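PDB 6LYJ: uracil-DNA glycosylase, which belongs to the uracil-DNA glycosylase superfamily, as a viral alpha/beta protein built round a four-stranded parallel sheet. Local coordinates for residues V85-Q90 with V186-G191; S81-V86 with G144-N149; L115-A120 with P214-Q219; L148-T153 with W169-V174; N99-S104 with C136-A141. All blocks are in the same frame, centred on the assembly; numbering follows the deposited sequence.

Interaction 1 of 5, residues V85-Q90 with V186-G191; sequences VVILGQ and VFMLWG
Val-86 pairs with both Val-186 and Met-188 through its backbone, a clear case of parallel strand pairing. Its N donates to Val-186 O over 2.7 Å, and its carbonyl O receives Met-188 N at 2.8 Å. The strands then spread apart, and a water takes over: it donates to Leu-88 O and Met-188 O and accepts from Trp-190 N. The same water rests over one face of the Trp-190 ring, toward its rim.

Apolar contacts follow on both faces. On the face with Val-85 and Ile-87, the extended chain of Met-188 runs back until its CE is 3.8 Å from Val-85 CG1, with SD passing beside Ile-87 CG1. Ile-87 CG2, anti to the backbone N, meets Trp-190 CZ3 at 3.5 Å; the indole NE1 is bonded to His-235. On the other face, Val-86 CB lies 3.6 Å from Phe-187 CD2, and Leu-88 CD1 meets Leu-189 CD2, also at 3.6 Å.

Helix 235-245 covers Val-186 and Met-188. Two inner strands joined in parallel and buried under helices form the core of the alpha/beta fold of this superfamily, whose sheet has strand order 2-1-3-4.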
# COMPACT_ATOMS: atom_id res chain seq x y z
N VAL A 85 13.65 7.92 7.85
CA VAL A 85 12.23 7.97 7.53
C VAL A 85 11.74 6.54 7.38
O VAL A 85 12.39 5.72 6.72
CB VAL A 85 11.95 8.78 6.24
CG1 VAL A 85 10.45 8.82 5.96
CG2 VAL A 85 12.49 10.19 6.36
N VAL A 86 10.60 6.23 7.99
CA VAL A 86 9.94 4.94 7.86
C VAL A 86 8.59 5.18 7.20
O VAL A 86 7.79 6.00 7.67
CB VAL A 86 9.76 4.24 9.22
CG1 VAL A 86 9.02 2.92 9.03
CG2 VAL A 86 11.12 3.99 9.87
N ILE A 87 8.35 4.49 6.09
CA ILE A 87 7.08 4.52 5.37
C ILE A 87 6.51 3.11 5.42
O ILE A 87 7.17 2.15 5.01
CB ILE A 87 7.27 4.99 3.92
CG1 ILE A 87 7.87 6.40 3.89
CG2 ILE A 87 5.94 4.96 3.18
CD1 ILE A 87 8.25 6.87 2.51
N LEU A 88 5.28 2.99 5.92
CA LEU A 88 4.63 1.69 6.10
C LEU A 88 3.67 1.39 4.95
O LEU A 88 2.80 2.21 4.63
CB LEU A 88 3.86 1.64 7.42
CG LEU A 88 4.68 1.72 8.71
CD1 LEU A 88 3.84 1.27 9.89
CD2 LEU A 88 5.95 0.89 8.60
N GLY A 89 3.80 0.20 4.39
CA GLY A 89 2.81 -0.38 3.51
C GLY A 89 2.09 -1.52 4.21
O GLY A 89 2.34 -1.83 5.37
N GLN A 90 1.19 -2.15 3.46
CA GLN A 90 0.44 -3.29 4.00
C GLN A 90 1.10 -4.59 3.57
O GLN A 90 2.03 -5.06 4.24
CB GLN A 90 -1.03 -3.24 3.54
CG GLN A 90 -1.81 -2.07 4.13
CD GLN A 90 -3.23 -1.95 3.58
OE1 GLN A 90 -3.79 -2.89 3.03
NE2 GLN A 90 -3.82 -0.77 3.74
N VAL A 186 11.51 9.91 11.30
CA VAL A 186 10.17 10.25 10.80
C VAL A 186 9.43 8.98 10.44
O VAL A 186 10.01 8.06 9.83
CB VAL A 186 10.25 11.21 9.59
CG1 VAL A 186 8.85 11.57 9.11
CG2 VAL A 186 11.05 12.46 9.93
N PHE A 187 8.16 8.90 10.82
CA PHE A 187 7.28 7.78 10.50
C PHE A 187 6.06 8.31 9.75
O PHE A 187 5.34 9.17 10.27
CB PHE A 187 6.84 7.03 11.77
CG PHE A 187 7.97 6.37 12.51
CD1 PHE A 187 8.83 7.11 13.31
CD2 PHE A 187 8.17 5.00 12.41
CE1 PHE A 187 9.87 6.50 13.99
CE2 PHE A 187 9.21 4.39 13.09
CZ PHE A 187 10.06 5.14 13.88
N MET A 188 5.85 7.82 8.53
CA MET A 188 4.73 8.25 7.69
C MET A 188 3.70 7.12 7.65
O MET A 188 3.95 6.06 7.06
CB MET A 188 5.21 8.61 6.28
CG MET A 188 6.27 9.71 6.22
SD MET A 188 6.72 10.08 4.52
CE MET A 188 7.93 11.39 4.73
N LEU A 189 2.54 7.36 8.27
CA LEU A 189 1.47 6.38 8.39
C LEU A 189 0.27 6.86 7.58
O LEU A 189 -0.42 7.80 7.98
CB LEU A 189 1.11 6.18 9.86
CG LEU A 189 2.30 5.97 10.80
CD1 LEU A 189 1.88 5.78 12.25
CD2 LEU A 189 3.12 4.78 10.33
N TRP A 190 0.01 6.20 6.45
CA TRP A 190 -1.04 6.60 5.52
C TRP A 190 -2.18 5.59 5.57
O TRP A 190 -1.99 4.41 5.27
CB TRP A 190 -0.50 6.69 4.09
CG TRP A 190 0.67 7.61 3.95
CD1 TRP A 190 0.88 8.78 4.62
CD2 TRP A 190 1.80 7.44 3.09
NE1 TRP A 190 2.07 9.35 4.22
CE2 TRP A 190 2.65 8.55 3.28
CE3 TRP A 190 2.17 6.45 2.16
CZ2 TRP A 190 3.85 8.70 2.59
CZ3 TRP A 190 3.37 6.61 1.48
CH2 TRP A 190 4.19 7.72 1.69
N GLY A 191 -3.38 6.06 5.93
CA GLY A 191 -4.54 5.20 6.02
C GLY A 191 -4.71 4.57 7.39
O GLY A 191 -3.87 4.71 8.29
O HOH W 1 2.14 4.65 5.55

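Interaction 2 of 5, residues S81-V86 with G144-N149; sequences SDIKVV and GVLLLN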
# COMPACT_ATOMS: atom_id res chain seq x y z
N SER A 81 21.05 1.85 11.71
CA SER A 81 21.31 3.03 12.53
C SER A 81 21.17 4.33 11.75
O SER A 81 21.03 5.39 12.36
CB SER A 81 22.72 2.95 13.14
OG SER A 81 22.78 1.94 14.13
N ASP A 82 21.23 4.27 10.41
CA ASP A 82 21.13 5.45 9.56
C ASP A 82 19.72 5.71 9.05
O ASP A 82 19.53 6.61 8.23
CB ASP A 82 22.10 5.31 8.38
CG ASP A 82 23.55 5.27 8.82
OD1 ASP A 82 23.87 5.87 9.86
OD2 ASP A 82 24.36 4.64 8.11
N ILE A 83 18.73 4.93 9.50
CA ILE A 83 17.36 5.14 9.05
C ILE A 83 16.84 6.47 9.57
O ILE A 83 17.00 6.80 10.75
CB ILE A 83 16.46 3.97 9.49
CG1 ILE A 83 16.86 2.70 8.72
CG2 ILE A 83 14.99 4.31 9.31
CD1 ILE A 83 16.25 1.44 9.27
N LYS A 84 16.25 7.26 8.67
CA LYS A 84 15.71 8.58 8.99
C LYS A 84 14.22 8.71 8.75
O LYS A 84 13.59 9.57 9.37
CB LYS A 84 16.42 9.67 8.16
CG LYS A 84 17.91 9.81 8.42
CD LYS A 84 18.57 10.65 7.34
CE LYS A 84 20.06 10.78 7.57
NZ LYS A 84 20.73 11.60 6.51
N VAL A 85 13.65 7.92 7.85
CA VAL A 85 12.23 7.97 7.53
C VAL A 85 11.74 6.54 7.38
O VAL A 85 12.39 5.72 6.72
CB VAL A 85 11.95 8.78 6.24
CG1 VAL A 85 10.45 8.82 5.96
CG2 VAL A 85 12.49 10.19 6.36
N VAL A 86 10.60 6.23 7.99
CA VAL A 86 9.94 4.94 7.86
C VAL A 86 8.59 5.18 7.20
O VAL A 86 7.79 6.00 7.67
CB VAL A 86 9.76 4.24 9.22
CG1 VAL A 86 9.02 2.92 9.03
CG2 VAL A 86 11.12 3.99 9.87
N GLY A 144 18.35 6.09 3.52
CA GLY A 144 17.79 5.88 4.84
C GLY A 144 16.28 5.97 4.95
O GLY A 144 15.77 6.15 6.05
N VAL A 145 15.55 5.83 3.85
CA VAL A 145 14.10 5.69 3.91
C VAL A 145 13.79 4.20 3.95
O VAL A 145 14.08 3.47 3.00
CB VAL A 145 13.41 6.37 2.71
CG1 VAL A 145 11.91 6.18 2.80
CG2 VAL A 145 13.76 7.86 2.67
N LEU A 146 13.19 3.75 5.05
CA LEU A 146 12.81 2.35 5.20
C LEU A 146 11.40 2.16 4.68
O LEU A 146 10.44 2.72 5.23
CB LEU A 146 12.92 1.90 6.66
CG LEU A 146 12.89 0.38 6.86
CD1 LEU A 146 14.20 -0.22 6.38
CD2 LEU A 146 12.62 -0.01 8.31
N LEU A 147 11.27 1.38 3.61
CA LEU A 147 9.99 1.14 2.94
C LEU A 147 9.49 -0.23 3.40
O LEU A 147 9.73 -1.25 2.76
CB LEU A 147 10.16 1.21 1.43
CG LEU A 147 10.61 2.58 0.90
CD1 LEU A 147 11.31 2.45 -0.45
CD2 LEU A 147 9.42 3.52 0.81
N LEU A 148 8.78 -0.24 4.52
CA LEU A 148 8.47 -1.45 5.26
C LEU A 148 7.00 -1.82 5.10
O LEU A 148 6.12 -1.11 5.61
CB LEU A 148 8.81 -1.28 6.74
CG LEU A 148 8.47 -2.46 7.64
CD1 LEU A 148 9.23 -3.70 7.20
CD2 LEU A 148 8.76 -2.12 9.10
N ASN A 149 6.74 -2.91 4.39
CA ASN A 149 5.43 -3.55 4.40
C ASN A 149 5.25 -4.31 5.71
O ASN A 149 6.14 -5.04 6.14
CB ASN A 149 5.28 -4.52 3.22
CG ASN A 149 4.93 -3.82 1.93
OD1 ASN A 149 4.26 -2.79 1.92
ND2 ASN A 149 5.39 -4.38 0.81
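Ile-83 and Leu-146 cross at a slant, the unbranched CD1 tip of Ile-83 against the forked end of Leu-146. Ile-83 CD1 touches both methyls of Leu-146, lying 3.9 Å from CD1 and 4.0 Å from CD2. Leu-146 offers this forked end because its CG is anti to the backbone N (chi1 -165°), while Ile-83 CG2 comes up against Leu-146 CB. Leu-178 of helix 167-181 packs on both residues and on Val-86, so this face of the sheet is closed by that helix. On the opposite face, Val-85 CB stands 4.1 Å from Val-145 CG2.

Between these faces the backbones begin a parallel pairing, the edge strand 145-149 of the four-stranded sheet being laid along strand 85-89. Leu-146 N donates to Val-85 O at 2.7 Å. Two residues before Leu-146, Gly-144 O is gripped by two successive N-H groups, Lys-84 N at 2.9 Å and Val-85 N at a longer 3.3 Å; both donors are tilted out of the carbonyl plane, by 15° and 25°. Gly-144 has a positive phi and is the C-prime residue of a Schellman motif, in which Val-145 N bonds back to Trp-140 O and Gly-144 N to Ala-141 O. The helix thus ends only a short turn before strand 145-149 begins. Lys-84 turns its extended chain away from this junction, and its NZ bonds to Gly-249 O.

Interaction 3 of 5, residues L115-A120 with P214-Q219; sequences LRNIYA and PSPLAQ
Pro-214 receives two residues of helix 113-125, Asn-117 and Ile-118. Its ring lies beside the Ile-118 side chain, CB being 4.0 Å from Ile-118 CG1, and its carbonyl O takes a hydrogen bond of 2.7 Å from Asn-117 ND2. That bond is well formed: the donor arrives nearly along the C=O axis, and the oxygen is only 2° out of the Asn-117 amide plane, which holds the amide in a definite rotation. Asn-117 CG is anti to its own carbonyl carbon (chi1 -75°), which carries the amide out from the helix toward the loop.

Ser-215 directs its side chain away from the helix. Its OG accepts from Leu-217 N at 3.2 Å, an ST turn, while its carbonyl O accepts Ala-218 N at 3.0 Å; its backbone N is bonded to His-213 ND1. Pro-216 then sets the flat of its ring against the amide nitrogen, CD being 3.8 Å from Asn-117 ND2. Gln-219 swings back so that its side-chain amide lies close to that of Asn-117, the two planes 39° apart.

The run from His-213 to Leu-217 has the His-Pro-Ser-Pro-Leu sequence of the family's leucine loop. Pro-216 O is hydrogen-bonded to a polar side chain of the other protein in the assembly. Within the chain, the loop follows strand 207-211 and lies against the early turns of helix 113-125, with Trp-190 of strand 186-190 and Phe-230 packing on both Ile-118 and Pro-214.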
# COMPACT_ATOMS: atom_id res chain seq x y z
N LEU A 115 1.42 4.86 -5.84
CA LEU A 115 2.74 5.46 -6.04
C LEU A 115 2.64 6.69 -6.93
O LEU A 115 3.36 7.67 -6.72
CB LEU A 115 3.70 4.42 -6.61
CG LEU A 115 5.17 4.87 -6.75
CD1 LEU A 115 5.66 5.51 -5.45
CD2 LEU A 115 6.04 3.67 -7.11
N ARG A 116 1.76 6.65 -7.94
CA ARG A 116 1.49 7.84 -8.73
C ARG A 116 1.01 8.99 -7.85
O ARG A 116 1.43 10.14 -8.03
CB ARG A 116 0.46 7.54 -9.82
CG ARG A 116 1.01 6.77 -11.00
CD ARG A 116 0.06 6.83 -12.18
NE ARG A 116 0.49 5.97 -13.27
CZ ARG A 116 1.47 6.27 -14.12
NH1 ARG A 116 2.12 7.42 -14.00
NH2 ARG A 116 1.81 5.42 -15.08
N ASN A 117 0.11 8.71 -6.91
CA ASN A 117 -0.39 9.79 -6.05
C ASN A 117 0.67 10.27 -5.06
O ASN A 117 0.71 11.46 -4.71
CB ASN A 117 -1.65 9.35 -5.33
CG ASN A 117 -2.86 9.32 -6.24
OD1 ASN A 117 -2.84 9.93 -7.31
ND2 ASN A 117 -3.92 8.64 -5.82
N ILE A 118 1.55 9.37 -4.62
CA ILE A 118 2.72 9.78 -3.84
C ILE A 118 3.55 10.76 -4.65
O ILE A 118 3.96 11.82 -4.16
CB ILE A 118 3.54 8.55 -3.41
CG1 ILE A 118 2.76 7.73 -2.38
CG2 ILE A 118 4.89 8.98 -2.84
CD1 ILE A 118 3.33 6.33 -2.15
N TYR A 119 3.84 10.40 -5.91
CA TYR A 119 4.56 11.30 -6.81
C TYR A 119 3.85 12.64 -6.95
O TYR A 119 4.49 13.69 -7.02
CB TYR A 119 4.73 10.66 -8.18
CG TYR A 119 5.68 9.49 -8.25
CD1 TYR A 119 6.55 9.20 -7.20
CD2 TYR A 119 5.74 8.69 -9.38
CE1 TYR A 119 7.41 8.13 -7.27
CE2 TYR A 119 6.62 7.62 -9.47
CZ TYR A 119 7.45 7.35 -8.41
OH TYR A 119 8.33 6.29 -8.50
N ALA A 120 2.51 12.61 -7.02
CA ALA A 120 1.75 13.85 -7.18
C ALA A 120 1.93 14.76 -5.97
O ALA A 120 2.06 15.98 -6.11
CB ALA A 120 0.27 13.53 -7.40
N PRO A 214 -2.77 7.21 0.16
CA PRO A 214 -2.60 7.81 -1.17
C PRO A 214 -3.40 7.13 -2.28
O PRO A 214 -3.38 7.63 -3.41
CB PRO A 214 -1.09 7.66 -1.42
CG PRO A 214 -0.72 6.44 -0.63
CD PRO A 214 -1.53 6.57 0.63
N SER A 215 -4.09 6.04 -1.99
CA SER A 215 -4.85 5.33 -3.01
C SER A 215 -5.81 6.29 -3.72
O SER A 215 -6.42 7.15 -3.08
CB SER A 215 -5.64 4.18 -2.39
OG SER A 215 -6.47 3.55 -3.34
N PRO A 216 -5.98 6.16 -5.04
CA PRO A 216 -7.01 6.96 -5.73
C PRO A 216 -8.40 6.71 -5.19
O PRO A 216 -9.27 7.58 -5.33
CB PRO A 216 -6.88 6.51 -7.19
CG PRO A 216 -6.32 5.14 -7.11
CD PRO A 216 -5.37 5.15 -5.93
N LEU A 217 -8.65 5.54 -4.59
CA LEU A 217 -9.95 5.26 -3.99
C LEU A 217 -10.25 6.22 -2.84
O LEU A 217 -11.42 6.56 -2.61
CB LEU A 217 -9.99 3.82 -3.49
CG LEU A 217 -9.79 2.71 -4.53
CD1 LEU A 217 -9.79 1.36 -3.86
CD2 LEU A 217 -10.87 2.77 -5.60
N ALA A 218 -9.23 6.64 -2.09
CA ALA A 218 -9.40 7.55 -0.97
C ALA A 218 -9.15 9.00 -1.34
O ALA A 218 -9.15 9.87 -0.46
CB ALA A 218 -8.48 7.14 0.18
N GLN A 219 -8.92 9.30 -2.63
CA GLN A 219 -8.46 10.63 -3.02
C GLN A 219 -9.58 11.66 -2.91
O GLN A 219 -9.49 12.61 -2.12
CB GLN A 219 -7.90 10.60 -4.44
CG GLN A 219 -7.55 11.97 -4.99
CD GLN A 219 -6.42 11.94 -6.00
OE1 GLN A 219 -5.31 11.49 -5.69
NE2 GLN A 219 -6.69 12.41 -7.20

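Interaction 4 of 5, residues L148-T153 with W169-V174; sequences LNTILT and WFTDHV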
# COMPACT_ATOMS: atom_id res chain seq x y z
N LEU A 148 8.78 -0.24 4.52
CA LEU A 148 8.47 -1.45 5.26
C LEU A 148 7.00 -1.82 5.10
O LEU A 148 6.12 -1.11 5.61
CB LEU A 148 8.81 -1.28 6.74
CG LEU A 148 8.47 -2.46 7.64
CD1 LEU A 148 9.23 -3.70 7.20
CD2 LEU A 148 8.76 -2.12 9.10
N ASN A 149 6.74 -2.91 4.39
CA ASN A 149 5.43 -3.55 4.40
C ASN A 149 5.25 -4.31 5.71
O ASN A 149 6.14 -5.04 6.14
CB ASN A 149 5.28 -4.52 3.22
CG ASN A 149 4.93 -3.82 1.93
OD1 ASN A 149 4.26 -2.79 1.92
ND2 ASN A 149 5.39 -4.38 0.81
N THR A 150 4.08 -4.14 6.35
CA THR A 150 3.85 -4.85 7.61
C THR A 150 3.73 -6.36 7.38
O THR A 150 4.05 -7.14 8.28
CB THR A 150 2.59 -4.32 8.30
OG1 THR A 150 1.51 -4.24 7.36
CG2 THR A 150 2.83 -2.93 8.87
N ILE A 151 3.27 -6.77 6.21
CA ILE A 151 3.23 -8.18 5.80
C ILE A 151 4.23 -8.35 4.66
O ILE A 151 4.19 -7.61 3.68
CB ILE A 151 1.82 -8.61 5.36
CG1 ILE A 151 0.78 -8.25 6.43
CG2 ILE A 151 1.78 -10.10 5.05
CD1 ILE A 151 1.08 -8.84 7.80
N LEU A 152 5.14 -9.32 4.80
CA LEU A 152 6.29 -9.38 3.91
C LEU A 152 6.13 -10.35 2.75
O LEU A 152 6.96 -10.32 1.83
CB LEU A 152 7.56 -9.74 4.70
CG LEU A 152 8.02 -8.67 5.70
CD1 LEU A 152 9.26 -9.10 6.47
CD2 LEU A 152 8.25 -7.34 5.01
N THR A 153 5.10 -11.20 2.75
CA THR A 153 4.85 -12.10 1.63
C THR A 153 3.37 -12.08 1.29
O THR A 153 2.53 -11.60 2.07
CB THR A 153 5.33 -13.53 1.94
OG1 THR A 153 4.73 -13.98 3.16
CG2 THR A 153 6.85 -13.58 2.06
N TRP A 169 3.55 -9.73 13.72
CA TRP A 169 4.35 -9.71 14.95
C TRP A 169 5.76 -9.21 14.69
O TRP A 169 6.28 -8.36 15.42
CB TRP A 169 4.37 -11.12 15.57
CG TRP A 169 5.54 -11.33 16.47
CD1 TRP A 169 5.64 -10.98 17.79
CD2 TRP A 169 6.79 -11.93 16.12
NE1 TRP A 169 6.87 -11.33 18.28
CE2 TRP A 169 7.60 -11.91 17.28
CE3 TRP A 169 7.31 -12.48 14.95
CZ2 TRP A 169 8.90 -12.43 17.29
CZ3 TRP A 169 8.60 -12.99 14.96
CH2 TRP A 169 9.38 -12.96 16.12
N PHE A 170 6.39 -9.70 13.61
CA PHE A 170 7.77 -9.34 13.34
C PHE A 170 7.90 -7.87 12.98
O PHE A 170 8.77 -7.16 13.50
CB PHE A 170 8.34 -10.22 12.23
CG PHE A 170 9.71 -9.79 11.76
CD1 PHE A 170 10.80 -9.84 12.62
CD2 PHE A 170 9.91 -9.34 10.46
CE1 PHE A 170 12.06 -9.44 12.20
CE2 PHE A 170 11.18 -8.95 10.03
CZ PHE A 170 12.25 -9.00 10.90
N THR A 171 7.05 -7.38 12.06
CA THR A 171 7.17 -5.99 11.64
C THR A 171 6.74 -5.02 12.74
O THR A 171 7.31 -3.93 12.84
CB THR A 171 6.39 -5.75 10.34
OG1 THR A 171 5.03 -6.17 10.49
CG2 THR A 171 7.04 -6.50 9.18
N ASP A 172 5.75 -5.40 13.57
CA ASP A 172 5.46 -4.62 14.77
C ASP A 172 6.71 -4.48 15.64
O ASP A 172 7.02 -3.39 16.12
CB ASP A 172 4.35 -5.29 15.58
CG ASP A 172 2.95 -4.96 15.06
OD1 ASP A 172 2.83 -4.19 14.09
OD2 ASP A 172 1.98 -5.48 15.65
N HIS A 173 7.41 -5.59 15.87
CA HIS A 173 8.60 -5.54 16.70
C HIS A 173 9.67 -4.66 16.06
O HIS A 173 10.34 -3.88 16.75
CB HIS A 173 9.13 -6.95 16.96
CG HIS A 173 10.31 -7.01 17.88
ND1 HIS A 173 10.21 -6.78 19.24
CD2 HIS A 173 11.61 -7.30 17.65
CE1 HIS A 173 11.40 -6.91 19.79
NE2 HIS A 173 12.26 -7.23 18.85
N VAL A 174 9.83 -4.76 14.74
CA VAL A 174 10.78 -3.91 14.02
C VAL A 174 10.44 -2.44 14.22
O VAL A 174 11.33 -1.61 14.47
CB VAL A 174 10.81 -4.28 12.52
CG1 VAL A 174 11.54 -3.21 11.73
CG2 VAL A 174 11.47 -5.64 12.32
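Leu-152 meets the Phe-170 ring at its edge, near the ring plane: CD1 is 4.0 Å from CE2, and the two side chains cross at about a right angle. One face of the same ring carries Val-174 CG2, a turn further along the helix and 3.7 Å above the plane, toward the rim. Leu-38 and Leu-48, from helices 32-38 and 42-59, also pack on Phe-170.

Beside the ring, Leu-148 divides its two methyls between helix residues, CD2 lying 4.0 Å from Val-174 CG1 and CD1 reaching Thr-171 CG2. This is where helix 167-181 lies against the end of strand 145-149. The helix belongs to the crossover that links this edge strand to the parallel strand 186-190 beyond strand 85-89.

Thr-171 OG1 donates to Thr-150 O at 2.6 Å, in the carbonyl plane and on a lone pair, with a C=O...O angle of 119°. The hydroxyl occupies the crowded position between backbone N and carbonyl carbon (chi1 54°), where Trp-167 O of its own helix is a second acceptor for its one proton. That torsion sends CG2 toward the strand end, 3.5 Å from Asn-149 O. Thr-150 OG1 likewise faces two acceptors, Gly-89 O and Gln-90 O.

Interaction 5 of 5, residues N99-S104 with C136-A141; sequences NGLAFS and CLDAWA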
# COMPACT_ATOMS: atom_id res chain seq x y z
N ASN A 99 9.02 -5.89 -5.26
CA ASN A 99 10.48 -5.97 -5.22
C ASN A 99 11.02 -5.94 -3.80
O ASN A 99 12.19 -5.61 -3.59
CB ASN A 99 11.10 -4.84 -6.05
CG ASN A 99 10.75 -3.45 -5.53
OD1 ASN A 99 10.15 -3.30 -4.47
ND2 ASN A 99 11.12 -2.42 -6.29
N GLY A 100 10.20 -6.28 -2.80
CA GLY A 100 10.67 -6.32 -1.44
C GLY A 100 10.67 -4.98 -0.73
O GLY A 100 11.11 -4.92 0.43
N LEU A 101 10.24 -3.92 -1.39
CA LEU A 101 10.05 -2.60 -0.81
C LEU A 101 8.56 -2.26 -0.82
O LEU A 101 7.82 -2.67 -1.71
CB LEU A 101 10.81 -1.52 -1.59
CG LEU A 101 12.28 -1.75 -1.98
CD1 LEU A 101 12.78 -0.63 -2.87
CD2 LEU A 101 13.14 -1.86 -0.74
N ALA A 102 8.13 -1.51 0.19
CA ALA A 102 6.77 -0.97 0.17
C ALA A 102 6.60 -0.02 -1.01
O ALA A 102 7.51 0.75 -1.34
CB ALA A 102 6.46 -0.24 1.48
N PHE A 103 5.44 -0.12 -1.67
CA PHE A 103 4.98 0.80 -2.72
C PHE A 103 5.79 0.73 -4.02
O PHE A 103 5.23 0.92 -5.10
CB PHE A 103 4.96 2.24 -2.20
CG PHE A 103 3.93 2.46 -1.12
CD1 PHE A 103 2.58 2.43 -1.43
CD2 PHE A 103 4.31 2.67 0.19
CE1 PHE A 103 1.62 2.62 -0.44
CE2 PHE A 103 3.36 2.86 1.19
CZ PHE A 103 2.02 2.83 0.87
N SER A 104 7.08 0.45 -3.92
CA SER A 104 7.94 0.44 -5.09
C SER A 104 7.64 -0.76 -5.99
O SER A 104 7.18 -1.81 -5.53
CB SER A 104 9.41 0.42 -4.65
OG SER A 104 10.28 0.44 -5.76
N CYS A 136 10.76 2.82 -9.12
CA CYS A 136 11.92 2.36 -8.37
C CYS A 136 12.26 3.36 -7.27
O CYS A 136 12.64 4.50 -7.57
CB CYS A 136 13.12 2.17 -9.29
SG CYS A 136 12.89 0.91 -10.55
N LEU A 137 12.14 2.94 -6.02
CA LEU A 137 12.42 3.79 -4.87
C LEU A 137 13.77 3.48 -4.24
O LEU A 137 14.02 3.86 -3.09
CB LEU A 137 11.30 3.68 -3.84
CG LEU A 137 9.91 4.03 -4.37
CD1 LEU A 137 8.83 3.82 -3.31
CD2 LEU A 137 9.90 5.47 -4.88
N ASP A 138 14.66 2.80 -4.98
CA ASP A 138 15.94 2.37 -4.42
C ASP A 138 16.74 3.54 -3.84
O ASP A 138 17.37 3.40 -2.79
CB ASP A 138 16.78 1.65 -5.47
CG ASP A 138 16.10 0.41 -6.02
OD1 ASP A 138 14.88 0.24 -5.80
OD2 ASP A 138 16.79 -0.42 -6.64
N ALA A 139 16.74 4.69 -4.53
CA ALA A 139 17.54 5.83 -4.06
C ALA A 139 17.04 6.36 -2.72
O ALA A 139 17.84 6.74 -1.85
CB ALA A 139 17.53 6.94 -5.12
N TRP A 140 15.71 6.34 -2.51
CA TRP A 140 15.18 6.66 -1.19
C TRP A 140 15.71 5.69 -0.15
O TRP A 140 16.19 6.10 0.92
CB TRP A 140 13.65 6.59 -1.18
CG TRP A 140 12.93 7.57 -2.03
CD1 TRP A 140 13.47 8.48 -2.88
CD2 TRP A 140 11.51 7.74 -2.09
NE1 TRP A 140 12.47 9.21 -3.48
CE2 TRP A 140 11.26 8.77 -3.01
CE3 TRP A 140 10.43 7.12 -1.45
CZ2 TRP A 140 9.97 9.20 -3.31
CZ3 TRP A 140 9.14 7.55 -1.75
CH2 TRP A 140 8.92 8.58 -2.68
N ALA A 141 15.63 4.38 -0.44
CA ALA A 141 16.08 3.39 0.53
C ALA A 141 17.55 3.56 0.85
O ALA A 141 17.96 3.47 2.01
CB ALA A 141 15.80 1.98 0.01
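At the start of helix 138-142, the N-cap residue Leu-137 is bound to Ser-104, at the end of a loop whose opening is shaped by an Asx turn. The turn comes from Asn-99: its OD1 accepts from Leu-101 N at 3.1 Å, the chain passing through Gly-100 with a positive phi. The other end of the same amide is used as well, since Asn-99 ND2 donates to Ser-104 OG at 3.0 Å with an N-H...O angle of 169°. With one group on each end, the Asn-99 amide is fixed in its rotation and ties the two ends of the 99-104 loop together.

Ser-104 OG is the meeting point of the contact. Anti to its backbone N (chi1 -179°), it is turned toward the helix start, where it accepts from Leu-137 N at 3.1 Å (152° at the hydrogen). It also bonds to Gly-135 O, so that this buried hydroxyl is engaged by three partners.

Apolar groups pack beside it. Ser-104 CB lies against Leu-137 CG at 3.7 Å, and Leu-137 CD1 continues to Phe-103 CB at 4.3 Å. Phe-103 directs its ring elsewhere, to Trp-190 of the sheet and Ile-118 of helix 113-125. The second methyl of Leu-137, CD2, lies 3.7 Å above one face of the ring of Trp-140, three residues on in the first turn of the helix.

A methyl-carboxylate van der Waals contact is made nearby: Leu-101 crosses Asp-138 at about a right angle, its CD1 3.7 Å from Asp-138 OD1.

In the fold
Interactions 1 and 2 are consecutive seams of one parallel sheet, 9 Å apart between centres, and share strand 85-89, with its Val-85 and Val-86. Interaction 4 continues strand 145-149 of interaction 2 to its end and attaches helix 167-181, which leads on to strand 186-190 of interaction 1. Interaction 5 lies between the two segments of interaction 2 along the chain; its helix 138-142 runs into strand 145-149, and Ala-102 touches that strand. Interaction 3 is the outlying one, about 22 Å from interaction 4 between centres and on the opposite side of the chain's centre, yet it reaches the sheet through Trp-190. Loops and helices on both sides are thus fastened to a single central sheet.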